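Local atomic coordinates of uncharacterized protein (PDB entry 2R3S), a protein that is a putative O-methyltransferase, probably transferring a methyl group from S-adenosylmethionine to a hydroxyl of a substrate not yet identified. Residues D271-S276 against Q329-Y334; V27-F32 against C49-R54; S103-N108 against E133-V138. All blocks are in the same frame, centred on the assembly; numbering follows the deposited sequence.

Contact 1. Residues D271-S276 against Q329-Y334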
ATOM      1  N   ASP A 271     -15.258  17.666   8.714  1.00 32.84           N
ATOM      2  CA  ASP A 271     -14.916  16.271   8.964  1.00 33.75           C
ATOM      3  C   ASP A 271     -15.165  15.427   7.713  1.00 33.89           C
ATOM      4  O   ASP A 271     -15.603  15.948   6.701  1.00 34.49           O
ATOM      5  CB  ASP A 271     -15.717  15.749  10.178  1.00 32.97           C
ATOM      6  CG  ASP A 271     -14.904  14.811  11.087  1.00 39.27           C
ATOM      7  OD1 ASP A 271     -14.335  13.809  10.583  1.00 35.71           O
ATOM      8  OD2 ASP A 271     -14.863  15.072  12.322  1.00 35.25           O
ATOM      9  N   PHE A 272     -14.824  14.143   7.794  1.00 34.86           N
ATOM     10  CA  PHE A 272     -15.113  13.172   6.748  1.00 36.75           C
ATOM     11  C   PHE A 272     -16.497  12.614   7.019  1.00 36.51           C
ATOM     12  O   PHE A 272     -16.687  11.896   8.011  1.00 36.08           O
ATOM     13  CB  PHE A 272     -14.122  11.998   6.790  1.00 37.75           C
ATOM     14  CG  PHE A 272     -12.745  12.356   6.363  1.00 37.80           C
ATOM     15  CD1 PHE A 272     -12.452  12.543   5.030  1.00 42.54           C
ATOM     16  CD2 PHE A 272     -11.735  12.513   7.291  1.00 40.48           C
ATOM     17  CE1 PHE A 272     -11.164  12.881   4.629  1.00 43.25           C
ATOM     18  CE2 PHE A 272     -10.461  12.855   6.894  1.00 42.92           C
ATOM     19  CZ  PHE A 272     -10.180  13.040   5.554  1.00 42.07           C
ATOM     20  N   ILE A 273     -17.458  12.960   6.171  1.00 34.28           N
ATOM     21  CA  ILE A 273     -18.837  12.523   6.390  1.00 36.74           C
ATOM     22  C   ILE A 273     -19.264  11.665   5.204  1.00 36.29           C
ATOM     23  O   ILE A 273     -19.674  12.177   4.171  1.00 38.70           O
ATOM     24  CB  ILE A 273     -19.815  13.715   6.607  1.00 36.24           C
ATOM     25  CG1 ILE A 273     -19.265  14.678   7.676  1.00 36.88           C
ATOM     26  CG2 ILE A 273     -21.172  13.188   7.048  1.00 34.88           C
ATOM     27  CD1 ILE A 273     -19.987  16.036   7.736  1.00 35.14           C
ATOM     28  N   PRO A 274     -19.097  10.354   5.322  1.00 35.84           N
ATOM     29  CA  PRO A 274     -19.576   9.471   4.272  1.00 35.19           C
ATOM     30  C   PRO A 274     -21.088   9.491   4.087  1.00 35.85           C
ATOM     31  O   PRO A 274     -21.838   9.763   5.050  1.00 34.56           O
ATOM     32  CB  PRO A 274     -19.145   8.089   4.751  1.00 36.90           C
ATOM     33  CG  PRO A 274     -18.829   8.239   6.166  1.00 38.10           C
ATOM     34  CD  PRO A 274     -18.411   9.627   6.390  1.00 35.76           C
ATOM     35  N   ASN A 275     -21.520   9.169   2.861  1.00 32.72           N
ATOM     36  CA  ASN A 275     -22.935   8.885   2.596  1.00 32.54           C
ATOM     37  C   ASN A 275     -23.403   7.729   3.446  1.00 33.50           C
ATOM     38  O   ASN A 275     -22.591   6.979   4.000  1.00 30.80           O
ATOM     39  CB  ASN A 275     -23.172   8.595   1.115  1.00 31.87           C
ATOM     40  CG  ASN A 275     -22.799   9.764   0.232  1.00 25.42           C
ATOM     41  OD1 ASN A 275     -22.985  10.915   0.617  1.00 24.29           O
ATOM     42  ND2 ASN A 275     -22.197   9.485  -0.920  1.00 28.06           N
ATOM     43  N   SER A 276     -24.720   7.584   3.551  1.00 36.08           N
ATOM     44  CA  SER A 276     -25.330   6.538   4.375  1.00 35.32           C
ATOM     45  C   SER A 276     -24.935   5.112   3.992  1.00 32.19           C
ATOM     46  O   SER A 276     -25.067   4.192   4.801  1.00 31.11           O
ATOM     47  CB  SER A 276     -26.857   6.688   4.306  1.00 38.02           C
ATOM     48  OG  SER A 276     -27.334   6.529   2.972  1.00 46.98           O
ATOM     49  N   GLN A 329     -16.466  17.470   4.392  1.00 49.87           N
ATOM     50  CA  GLN A 329     -17.841  17.987   4.421  1.00 50.19           C
ATOM     51  C   GLN A 329     -18.063  18.823   5.689  1.00 49.05           C
ATOM     52  O   GLN A 329     -17.325  18.646   6.671  1.00 46.85           O
ATOM     53  CB  GLN A 329     -18.830  16.816   4.379  1.00 50.48           C
ATOM     54  CG  GLN A 329     -18.807  15.973   3.087  1.00 51.85           C
ATOM     55  CD  GLN A 329     -17.653  14.931   3.001  1.00 55.48           C
ATOM     56  OE1 GLN A 329     -17.166  14.391   4.004  1.00 41.52           O
ATOM     57  NE2 GLN A 329     -17.242  14.640   1.780  1.00 54.15           N
ATOM     58  N   VAL A 330     -19.056  19.726   5.660  1.00 46.77           N
ATOM     59  CA  VAL A 330     -19.399  20.583   6.829  1.00 44.59           C
ATOM     60  C   VAL A 330     -20.831  20.332   7.373  1.00 42.22           C
ATOM     61  O   VAL A 330     -21.754  20.123   6.604  1.00 41.35           O
ATOM     62  CB  VAL A 330     -19.166  22.093   6.524  1.00 45.72           C
ATOM     63  CG1 VAL A 330     -19.860  22.956   7.535  1.00 40.65           C
ATOM     64  CG2 VAL A 330     -17.665  22.437   6.491  1.00 39.74           C
ATOM     65  N   ILE A 331     -20.985  20.281   8.700  1.00 39.23           N
ATOM     66  CA  ILE A 331     -22.291  20.356   9.370  1.00 37.54           C
ATOM     67  C   ILE A 331     -22.366  21.652  10.189  1.00 39.31           C
ATOM     68  O   ILE A 331     -21.506  21.892  11.029  1.00 42.82           O
ATOM     69  CB  ILE A 331     -22.510  19.168  10.328  1.00 37.80           C
ATOM     70  CG1 ILE A 331     -22.604  17.869   9.543  1.00 34.44           C
ATOM     71  CG2 ILE A 331     -23.768  19.337  11.166  1.00 35.05           C
ATOM     72  CD1 ILE A 331     -22.532  16.658  10.407  1.00 33.63           C
ATOM     73  N   VAL A 332     -23.367  22.495   9.940  1.00 37.36           N
ATOM     74  CA  VAL A 332     -23.671  23.623  10.825  1.00 36.65           C
ATOM     75  C   VAL A 332     -24.805  23.240  11.770  1.00 39.46           C
ATOM     76  O   VAL A 332     -25.863  22.793  11.312  1.00 40.02           O
ATOM     77  CB  VAL A 332     -24.058  24.870  10.053  1.00 37.77           C
ATOM     78  CG1 VAL A 332     -24.370  26.016  11.012  1.00 30.43           C
ATOM     79  CG2 VAL A 332     -22.922  25.243   9.066  1.00 33.81           C
ATOM     80  N   ALA A 333     -24.554  23.354  13.075  1.00 39.83           N
ATOM     81  CA  ALA A 333     -25.558  23.147  14.117  1.00 40.62           C
ATOM     82  C   ALA A 333     -25.926  24.498  14.729  1.00 43.27           C
ATOM     83  O   ALA A 333     -25.087  25.391  14.804  1.00 42.13           O
ATOM     84  CB  ALA A 333     -25.068  22.219  15.175  1.00 37.00           C
ATOM     85  N   TYR A 334     -27.191  24.623  15.144  1.00 45.16           N
ATOM     86  CA  TYR A 334     -27.762  25.855  15.701  1.00 45.86           C
ATOM     87  C   TYR A 334     -28.248  25.516  17.083  1.00 46.39           C
ATOM     88  O   TYR A 334     -28.899  24.484  17.280  1.00 45.58           O
ATOM     89  CB  TYR A 334     -28.933  26.344  14.846  1.00 45.75           C
ATOM     90  CG  TYR A 334     -28.516  26.654  13.442  1.00 46.36           C
ATOM     91  CD1 TYR A 334     -28.404  25.640  12.484  1.00 50.49           C
ATOM     92  CD2 TYR A 334     -28.193  27.950  13.067  1.00 48.81           C
ATOM     93  CE1 TYR A 334     -27.985  25.919  11.161  1.00 49.99           C
ATOM     94  CE2 TYR A 334     -27.779  28.248  11.774  1.00 50.69           C
ATOM     95  CZ  TYR A 334     -27.682  27.229  10.815  1.00 51.89           C
ATOM     96  OH  TYR A 334     -27.280  27.540   9.518  1.00 53.01           O
TER
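Ile273 lays its side chain against that of Gln329, the two sliding past each other in opposite directions, with Ile273 CD1 3.6 Å from Gln329 CB. They meet where strand 265-271 ends beside the antiparallel strand 329-334, in the seven-stranded mixed sheet of the Rossmann-like methyltransferase fold, strand order 3-2-1-4-5-7-6. Asp271 and Gln329 form the last antiparallel hydrogen-bonded pair here: Asp271 N gives its hydrogen to Gln329 O (3.1 Å), and Gln329 N returns a bond to Asp271 O (2.9 Å). Beyond this pair the chain leaves the sheet, and a side chain takes over from the backbone. The Gln329 chain bends at chi2 (80°), which turns CD toward 271-276, and OE1 accepts from Ile273 N at 2.6 Å, the donor tilted 25° from the carbonyl plane. Ile273 CD1 also reaches Ile331, 3.7 Å from its CG1, where the two side chains cross obliquely; Leu320 of strand 317-321 touches both isoleucines, and Phe303 and Tyr306 of helix 303-312 pack on Ile331. Asp271 turns its carboxylate away from Gln329 toward His243, whose ND1 is hydrogen-bonded to OD1. The same oxygen accepts from Phe272 N (2.9 Å) through its anti lone pair, the one pointing away from OD2.

Contact 2. Residues V27-F32 against C49-R54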
ATOM      1  N   VAL A  27      10.062  11.273  -2.424  1.00 27.13           N
ATOM      2  CA  VAL A  27       9.916  12.548  -1.733  1.00 26.93           C
ATOM      3  C   VAL A  27      11.136  12.881  -0.880  1.00 28.64           C
ATOM      4  O   VAL A  27      11.650  14.014  -0.922  1.00 27.52           O
ATOM      5  CB  VAL A  27       8.624  12.599  -0.864  1.00 27.67           C
ATOM      6  CG1 VAL A  27       8.683  13.786   0.063  1.00 32.05           C
ATOM      7  CG2 VAL A  27       7.391  12.681  -1.764  1.00 24.30           C
ATOM      8  N   GLU A  28      11.582  11.899  -0.102  1.00 29.01           N
ATOM      9  CA  GLU A  28      12.757  12.046   0.735  1.00 28.40           C
ATOM     10  C   GLU A  28      14.000  12.362  -0.083  1.00 29.17           C
ATOM     11  O   GLU A  28      14.868  13.057   0.381  1.00 28.79           O
ATOM     12  CB  GLU A  28      13.022  10.777   1.537  1.00 26.88           C
ATOM     13  CG  GLU A  28      12.009  10.521   2.595  1.00 31.64           C
ATOM     14  CD  GLU A  28      12.283   9.291   3.421  1.00 29.30           C
ATOM     15  OE1 GLU A  28      13.028   8.386   2.998  1.00 40.93           O
ATOM     16  OE2 GLU A  28      11.679   9.218   4.484  1.00 38.98           O
ATOM     17  N   LEU A  29      14.083  11.856  -1.304  1.00 30.08           N
ATOM     18  CA  LEU A  29      15.259  12.088  -2.139  1.00 29.67           C
ATOM     19  C   LEU A  29      15.122  13.309  -3.039  1.00 29.34           C
ATOM     20  O   LEU A  29      16.037  13.637  -3.768  1.00 30.26           O
ATOM     21  CB  LEU A  29      15.560  10.846  -2.980  1.00 29.89           C
ATOM     22  CG  LEU A  29      16.038   9.621  -2.204  1.00 28.84           C
ATOM     23  CD1 LEU A  29      16.190   8.425  -3.148  1.00 27.24           C
ATOM     24  CD2 LEU A  29      17.337   9.933  -1.504  1.00 29.24           C
ATOM     25  N   ASN A  30      13.986  13.993  -2.977  1.00 31.22           N
ATOM     26  CA  ASN A  30      13.729  15.175  -3.790  1.00 30.47           C
ATOM     27  C   ASN A  30      13.703  14.906  -5.297  1.00 28.98           C
ATOM     28  O   ASN A  30      13.965  15.796  -6.097  1.00 27.61           O
ATOM     29  CB  ASN A  30      14.722  16.284  -3.462  1.00 30.98           C
ATOM     30  CG  ASN A  30      14.309  17.105  -2.264  1.00 39.62           C
ATOM     31  OD1 ASN A  30      13.373  16.758  -1.542  1.00 36.52           O
ATOM     32  ND2 ASN A  30      15.021  18.211  -2.042  1.00 45.81           N
ATOM     33  N   VAL A  31      13.319  13.699  -5.691  1.00 27.67           N
ATOM     34  CA  VAL A  31      13.396  13.331  -7.091  1.00 26.47           C
ATOM     35  C   VAL A  31      12.604  14.309  -7.961  1.00 25.73           C
ATOM     36  O   VAL A  31      13.075  14.735  -9.008  1.00 28.59           O
ATOM     37  CB  VAL A  31      12.891  11.906  -7.346  1.00 27.33           C
ATOM     38  CG1 VAL A  31      12.905  11.632  -8.822  1.00 22.66           C
ATOM     39  CG2 VAL A  31      13.735  10.861  -6.564  1.00 20.63           C
ATOM     40  N   PHE A  32      11.397  14.648  -7.538  1.00 28.39           N
ATOM     41  CA  PHE A  32      10.504  15.500  -8.358  1.00 26.36           C
ATOM     42  C   PHE A  32      11.023  16.928  -8.510  1.00 27.24           C
ATOM     43  O   PHE A  32      10.829  17.543  -9.540  1.00 28.68           O
ATOM     44  CB  PHE A  32       9.112  15.545  -7.737  1.00 26.07           C
ATOM     45  CG  PHE A  32       8.541  14.207  -7.463  1.00 22.36           C
ATOM     46  CD1 PHE A  32       8.097  13.406  -8.505  1.00 32.64           C
ATOM     47  CD2 PHE A  32       8.464  13.720  -6.162  1.00 30.78           C
ATOM     48  CE1 PHE A  32       7.559  12.130  -8.248  1.00 33.80           C
ATOM     49  CE2 PHE A  32       7.916  12.455  -5.902  1.00 27.84           C
ATOM     50  CZ  PHE A  32       7.460  11.674  -6.946  1.00 25.08           C
ATOM     51  N   CYS A  49      20.594  13.867  -6.940  1.00 30.46           N
ATOM     52  CA  CYS A  49      20.060  13.390  -5.675  1.00 32.07           C
ATOM     53  C   CYS A  49      21.054  12.556  -4.866  1.00 30.40           C
ATOM     54  O   CYS A  49      20.733  12.129  -3.777  1.00 31.22           O
ATOM     55  CB  CYS A  49      18.778  12.567  -5.904  1.00 33.13           C
ATOM     56  SG  CYS A  49      17.459  13.438  -6.843  1.00 36.95           S
ATOM     57  N   GLN A  50      22.236  12.308  -5.418  1.00 31.68           N
ATOM     58  CA  GLN A  50      23.320  11.651  -4.696  1.00 34.29           C
ATOM     59  C   GLN A  50      22.949  10.197  -4.338  1.00 33.53           C
ATOM     60  O   GLN A  50      23.030   9.782  -3.183  1.00 34.35           O
ATOM     61  CB  GLN A  50      23.724  12.493  -3.457  1.00 33.74           C
ATOM     62  CG  GLN A  50      24.335  13.906  -3.796  1.00 35.43           C
ATOM     63  CD  GLN A  50      24.471  14.788  -2.553  1.00 38.27           C
ATOM     64  OE1 GLN A  50      23.556  14.866  -1.733  1.00 60.42           O
ATOM     65  NE2 GLN A  50      25.606  15.441  -2.403  1.00 42.74           N
ATOM     66  N   THR A  51      22.543   9.433  -5.352  1.00 31.55           N
ATOM     67  CA  THR A  51      22.137   8.037  -5.167  1.00 30.63           C
ATOM     68  C   THR A  51      22.927   7.183  -6.176  1.00 29.82           C
ATOM     69  O   THR A  51      23.588   7.730  -7.029  1.00 29.29           O
ATOM     70  CB  THR A  51      20.603   7.839  -5.434  1.00 30.31           C
ATOM     71  OG1 THR A  51      20.338   7.968  -6.834  1.00 29.66           O
ATOM     72  CG2 THR A  51      19.726   8.843  -4.704  1.00 28.30           C
ATOM     73  N   SER A  52      22.826   5.857  -6.116  1.00 30.06           N
ATOM     74  CA  SER A  52      23.331   5.016  -7.207  1.00 29.99           C
ATOM     75  C   SER A  52      22.455   5.250  -8.435  1.00 31.00           C
ATOM     76  O   SER A  52      21.277   5.649  -8.305  1.00 29.47           O
ATOM     77  CB  SER A  52      23.228   3.553  -6.834  1.00 30.83           C
ATOM     78  OG  SER A  52      21.853   3.184  -6.769  1.00 30.68           O
ATOM     79  N   GLU A  53      23.014   4.991  -9.614  1.00 29.98           N
ATOM     80  CA  GLU A  53      22.276   5.169 -10.871  0.50 28.81           C
ATOM     81  C   GLU A  53      21.235   4.086 -10.995  1.00 28.16           C
ATOM     82  O   GLU A  53      20.094   4.357 -11.371  1.00 30.16           O
ATOM     83  CB  GLU A  53      23.186   5.119 -12.105  0.50 28.68           C
ATOM     84  CG  GLU A  53      22.465   5.445 -13.464  0.50 32.74           C
ATOM     85  CD  GLU A  53      21.846   4.229 -14.204  0.50 43.03           C
ATOM     86  OE1 GLU A  53      22.327   3.088 -14.035  0.50 47.00           O
ATOM     87  OE2 GLU A  53      20.888   4.419 -14.992  0.50 39.21           O
ATOM     88  N   ARG A  54      21.621   2.851 -10.690  1.00 26.56           N
ATOM     89  CA  ARG A  54      20.696   1.737 -10.848  1.00 27.25           C
ATOM     90  C   ARG A  54      19.526   1.907  -9.920  1.00 25.97           C
ATOM     91  O   ARG A  54      18.409   1.599 -10.294  1.00 28.68           O
ATOM     92  CB  ARG A  54      21.355   0.363 -10.705  1.00 26.45           C
ATOM     93  CG  ARG A  54      21.732  -0.077  -9.317  1.00 31.74           C
ATOM     94  CD  ARG A  54      22.666  -1.284  -9.384  1.00 26.46           C
ATOM     95  NE  ARG A  54      21.999  -2.425  -9.989  1.00 29.84           N
ATOM     96  CZ  ARG A  54      21.086  -3.180  -9.386  1.00 28.43           C
ATOM     97  NH1 ARG A  54      20.751  -2.975  -8.120  1.00 25.39           N
ATOM     98  NH2 ARG A  54      20.528  -4.172 -10.056  1.00 29.12           N
TER
HETATM   99  O   HOH W   1      18.637  13.776  -2.672  1.00 44.23           O
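Leu29 O accepts a hydrogen from a water at 2.8 Å, and the same water donates to Cys49 O at 2.9 Å, bridging the two turns. Cys49 SG also comes up to this carbonyl, 3.4 Å from Leu29 O, and lies 4.1 Å from Val31 CA. Its position, anti to the Cys49 carbonyl carbon (chi1 -55°), carries the sulfur over the link between helices 17-28 and 31-35. Asn30 makes that link with positive phi, in a Schellman motif that closes the first helix; Asn30 N bonds back to Val27 O, and its OD1 is held by Arg88. The apolar part of the contact is small: the Leu29 methyl CD1 meets Thr51 CG2 at 3.9 Å, with CD2 slightly farther off. Thr51 OG1 instead donates to Ser52 O, from above the carbonyl plane. Ser52 is the N-cap of helix 53-65, its OG bonded to Gly55 N and to Val117 O of the second subunit. This is the mainly helical, winged-helix-like dimerisation domain, near its surface: Met56 of helix 53-65 packs on Val31, Cys49 and Thr51, while in the second subunit Val117 covers Leu29 and Leu118 touches Thr51, beside the turn from helix 42-49 into helix 53-65.

Contact 3. Residues S103-N108 against E133-V138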
ATOM      1  N   SER A 103       4.150   8.714   9.323  1.00 33.03           N
ATOM      2  CA  SER A 103       4.711   8.605  10.667  1.00 34.62           C
ATOM      3  C   SER A 103       4.439   7.232  11.221  1.00 34.06           C
ATOM      4  O   SER A 103       3.326   6.719  11.104  1.00 33.59           O
ATOM      5  CB  SER A 103       4.082   9.605  11.639  1.00 34.60           C
ATOM      6  OG  SER A 103       4.556   9.347  12.956  1.00 37.69           O
ATOM      7  N   PRO A 104       5.449   6.611  11.839  1.00 35.30           N
ATOM      8  CA  PRO A 104       5.176   5.296  12.429  1.00 33.37           C
ATOM      9  C   PRO A 104       4.087   5.366  13.481  1.00 34.48           C
ATOM     10  O   PRO A 104       3.426   4.382  13.739  1.00 33.35           O
ATOM     11  CB  PRO A 104       6.511   4.865  13.025  1.00 34.16           C
ATOM     12  CG  PRO A 104       7.436   6.041  12.931  1.00 35.71           C
ATOM     13  CD  PRO A 104       6.857   7.030  11.961  1.00 35.29           C
HETATM   14  N   MSE A 105       3.870   6.544  14.043  1.00 37.04           N
HETATM   15  CA  MSE A 105       2.823   6.778  15.024  0.50 39.06           C
HETATM   16  C   MSE A 105       1.436   6.574  14.403  1.00 37.77           C
HETATM   17  O   MSE A 105       0.475   6.284  15.093  1.00 39.93           O
HETATM   18  CB  MSE A 105       2.975   8.197  15.598  0.50 39.71           C
HETATM   19  CG  MSE A 105       4.372   8.459  16.199  0.50 41.06           C
HETATM   20 SE   MSE A 105       4.642  10.188  17.056  0.38 44.67          SE
HETATM   21  CE  MSE A 105       5.412  11.196  15.560  0.50 24.54           C
ATOM     22  N   ILE A 106       1.349   6.724  13.087  1.00 38.39           N
ATOM     23  CA  ILE A 106       0.122   6.424  12.328  1.00 35.72           C
ATOM     24  C   ILE A 106       0.189   5.024  11.693  1.00 36.37           C
ATOM     25  O   ILE A 106      -0.719   4.227  11.880  1.00 37.87           O
ATOM     26  CB  ILE A 106      -0.142   7.501  11.256  1.00 35.18           C
ATOM     27  CG1 ILE A 106      -0.444   8.843  11.933  1.00 34.04           C
ATOM     28  CG2 ILE A 106      -1.312   7.099  10.362  1.00 32.01           C
ATOM     29  CD1 ILE A 106      -1.657   8.754  12.950  1.00 30.16           C
ATOM     30  N   THR A 107       1.269   4.719  10.968  1.00 35.86           N
ATOM     31  CA  THR A 107       1.369   3.469  10.197  1.00 33.55           C
ATOM     32  C   THR A 107       1.439   2.189  11.053  1.00 32.23           C
ATOM     33  O   THR A 107       1.025   1.127  10.595  1.00 33.18           O
ATOM     34  CB  THR A 107       2.583   3.462   9.204  1.00 32.76           C
ATOM     35  OG1 THR A 107       3.802   3.428   9.943  1.00 34.38           O
ATOM     36  CG2 THR A 107       2.588   4.680   8.255  1.00 26.59           C
ATOM     37  N   ASN A 108       1.957   2.290  12.279  1.00 33.48           N
ATOM     38  CA  ASN A 108       1.974   1.169  13.220  1.00 33.28           C
ATOM     39  C   ASN A 108       0.601   0.583  13.539  1.00 33.20           C
ATOM     40  O   ASN A 108       0.523  -0.602  13.762  1.00 35.07           O
ATOM     41  CB  ASN A 108       2.613   1.541  14.548  1.00 34.40           C
ATOM     42  CG  ASN A 108       4.115   1.596  14.488  1.00 38.47           C
ATOM     43  OD1 ASN A 108       4.748   1.228  13.490  1.00 42.07           O
ATOM     44  ND2 ASN A 108       4.705   2.080  15.580  1.00 30.62           N
ATOM     45  N   GLU A 133      -1.471  14.577  24.979  1.00 39.38           N
ATOM     46  CA  GLU A 133      -0.351  15.244  24.341  1.00 40.36           C
ATOM     47  C   GLU A 133       0.475  14.350  23.405  1.00 36.19           C
ATOM     48  O   GLU A 133       1.708  14.480  23.333  1.00 33.50           O
ATOM     49  CB  GLU A 133       0.525  15.876  25.414  1.00 41.26           C
ATOM     50  CG  GLU A 133      -0.283  16.753  26.368  1.00 49.96           C
ATOM     51  CD  GLU A 133       0.587  17.472  27.391  1.00 49.55           C
ATOM     52  OE1 GLU A 133       1.159  16.770  28.253  1.00 63.47           O
ATOM     53  OE2 GLU A 133       0.683  18.724  27.332  1.00 61.60           O
ATOM     54  N   HIS A 134      -0.194  13.457  22.673  1.00 33.39           N
ATOM     55  CA  HIS A 134       0.504  12.567  21.762  1.00 32.62           C
ATOM     56  C   HIS A 134       1.208  13.442  20.717  1.00 33.86           C
ATOM     57  O   HIS A 134       0.594  14.385  20.181  1.00 32.86           O
ATOM     58  CB  HIS A 134      -0.470  11.595  21.095  1.00 33.96           C
ATOM     59  CG  HIS A 134       0.195  10.410  20.458  1.00 33.62           C
ATOM     60  ND1 HIS A 134       1.095  10.530  19.421  1.00 31.46           N
ATOM     61  CD2 HIS A 134       0.093   9.085  20.715  1.00 35.98           C
ATOM     62  CE1 HIS A 134       1.521   9.331  19.071  1.00 34.46           C
ATOM     63  NE2 HIS A 134       0.935   8.435  19.847  1.00 32.50           N
ATOM     64  N   PRO A 135       2.513  13.189  20.465  1.00 34.23           N
ATOM     65  CA  PRO A 135       3.276  14.065  19.564  1.00 31.21           C
ATOM     66  C   PRO A 135       2.901  13.979  18.080  1.00 32.07           C
ATOM     67  O   PRO A 135       3.314  14.828  17.299  1.00 32.07           O
ATOM     68  CB  PRO A 135       4.720  13.613  19.786  1.00 30.08           C
ATOM     69  CG  PRO A 135       4.603  12.188  20.201  1.00 32.40           C
ATOM     70  CD  PRO A 135       3.362  12.126  21.044  1.00 34.05           C
ATOM     71  N   VAL A 136       2.126  12.970  17.691  1.00 32.16           N
ATOM     72  CA  VAL A 136       1.674  12.852  16.313  1.00 31.34           C
ATOM     73  C   VAL A 136       0.835  14.082  15.889  1.00 29.60           C
ATOM     74  O   VAL A 136       0.762  14.390  14.708  1.00 32.72           O
ATOM     75  CB  VAL A 136       0.957  11.494  16.039  1.00 28.97           C
ATOM     76  CG1 VAL A 136      -0.516  11.492  16.525  1.00 29.86           C
ATOM     77  CG2 VAL A 136       1.090  11.121  14.564  1.00 27.02           C
ATOM     78  N   TRP A 137       0.276  14.804  16.856  1.00 30.25           N
ATOM     79  CA  TRP A 137      -0.571  15.968  16.574  1.00 29.70           C
ATOM     80  C   TRP A 137       0.229  17.231  16.350  1.00 32.03           C
ATOM     81  O   TRP A 137      -0.237  18.132  15.646  1.00 30.97           O
ATOM     82  CB  TRP A 137      -1.692  16.111  17.625  1.00 29.54           C
ATOM     83  CG  TRP A 137      -2.507  14.845  17.650  1.00 27.85           C
ATOM     84  CD1 TRP A 137      -2.683  14.001  18.715  1.00 33.09           C
ATOM     85  CD2 TRP A 137      -3.196  14.225  16.535  1.00 27.46           C
ATOM     86  NE1 TRP A 137      -3.423  12.909  18.337  1.00 22.64           N
ATOM     87  CE2 TRP A 137      -3.741  13.010  17.008  1.00 30.85           C
ATOM     88  CE3 TRP A 137      -3.407  14.581  15.191  1.00 31.41           C
ATOM     89  CZ2 TRP A 137      -4.481  12.153  16.188  1.00 32.26           C
ATOM     90  CZ3 TRP A 137      -4.142  13.717  14.373  1.00 29.68           C
ATOM     91  CH2 TRP A 137      -4.660  12.524  14.872  1.00 30.15           C
ATOM     92  N   VAL A 138       1.470  17.263  16.852  1.00 33.71           N
ATOM     93  CA  VAL A 138       2.425  18.296  16.453  1.00 31.19           C
ATOM     94  C   VAL A 138       2.831  18.058  15.003  1.00 29.58           C
ATOM     95  O   VAL A 138       2.854  19.004  14.219  1.00 29.04           O
ATOM     96  CB  VAL A 138       3.642  18.360  17.407  1.00 34.72           C
ATOM     97  CG1 VAL A 138       4.666  19.472  16.991  1.00 27.85           C
ATOM     98  CG2 VAL A 138       3.156  18.570  18.827  1.00 31.69           C
TER
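Two capped helix starts face each other, those of the short helix 104-107 and of helix 136-143 of the methyltransferase domain, which packs on helix 198-211 through Trp137 and Val138. Met105, a selenomethionine, has its CB 3.6 Å from Val136 CG2. Its SE is anti to CA (chi2 -176°), which carries the selenium to the edge of the His134 ring, 4.8 Å from the centroid and 77° off the ring normal, and to Pro135 CG at 3.7 Å; beyond it the bend at chi3 turns CE toward Val136. Those selenium contacts, made by one of two conformers, are less certain. Val136 CG2, anti to the backbone N, points into 103-108 and also meets Ile106 CG1 (3.8 Å), the side chains crossing at about a right angle. Phe100 and Thr129 pack on both Ile106 and Val136, and Tyr17 of the second subunit touches Ile106. Each helix start is tied by its own side chain: Ser103 OG accepts from Met105 N, and His134 ND1 from Val136 N at 3.2 Å. The second bond lies within 3° of the imidazole plane, which helps hold the ring so that His134 CE1 comes within 3.8 Å of Met105 SE. No hydrogen bond crosses between the segments, which meet through dispersion and the selenium-ring edge contact, each capping bond lying within its own segment; accepting at ND1 is consistent with a neutral ring protonated on NE2.

In the fold
Contact 1 is the buried one, in the sheet of the methyltransferase domain, where backbone hydrogen bonds and one to a side-chain amide oxygen do the joining, with apolar side chains beside them. Contact 2 lies at the surface of the mainly helical dimerisation domain, about 41 Å away between centres, and relies on a bridging water and small apolar touches. Contact 3, partly buried, is apolar across its two segments and lies about 25 Å from contact 1 and 26 Å from contact 2, centre to centre. Contact 2 joins the turns that follow two helices, contact 3 two capped helix starts; both touch the second subunit, whereas no other chain reaches contact 1. The three share no helix or strand.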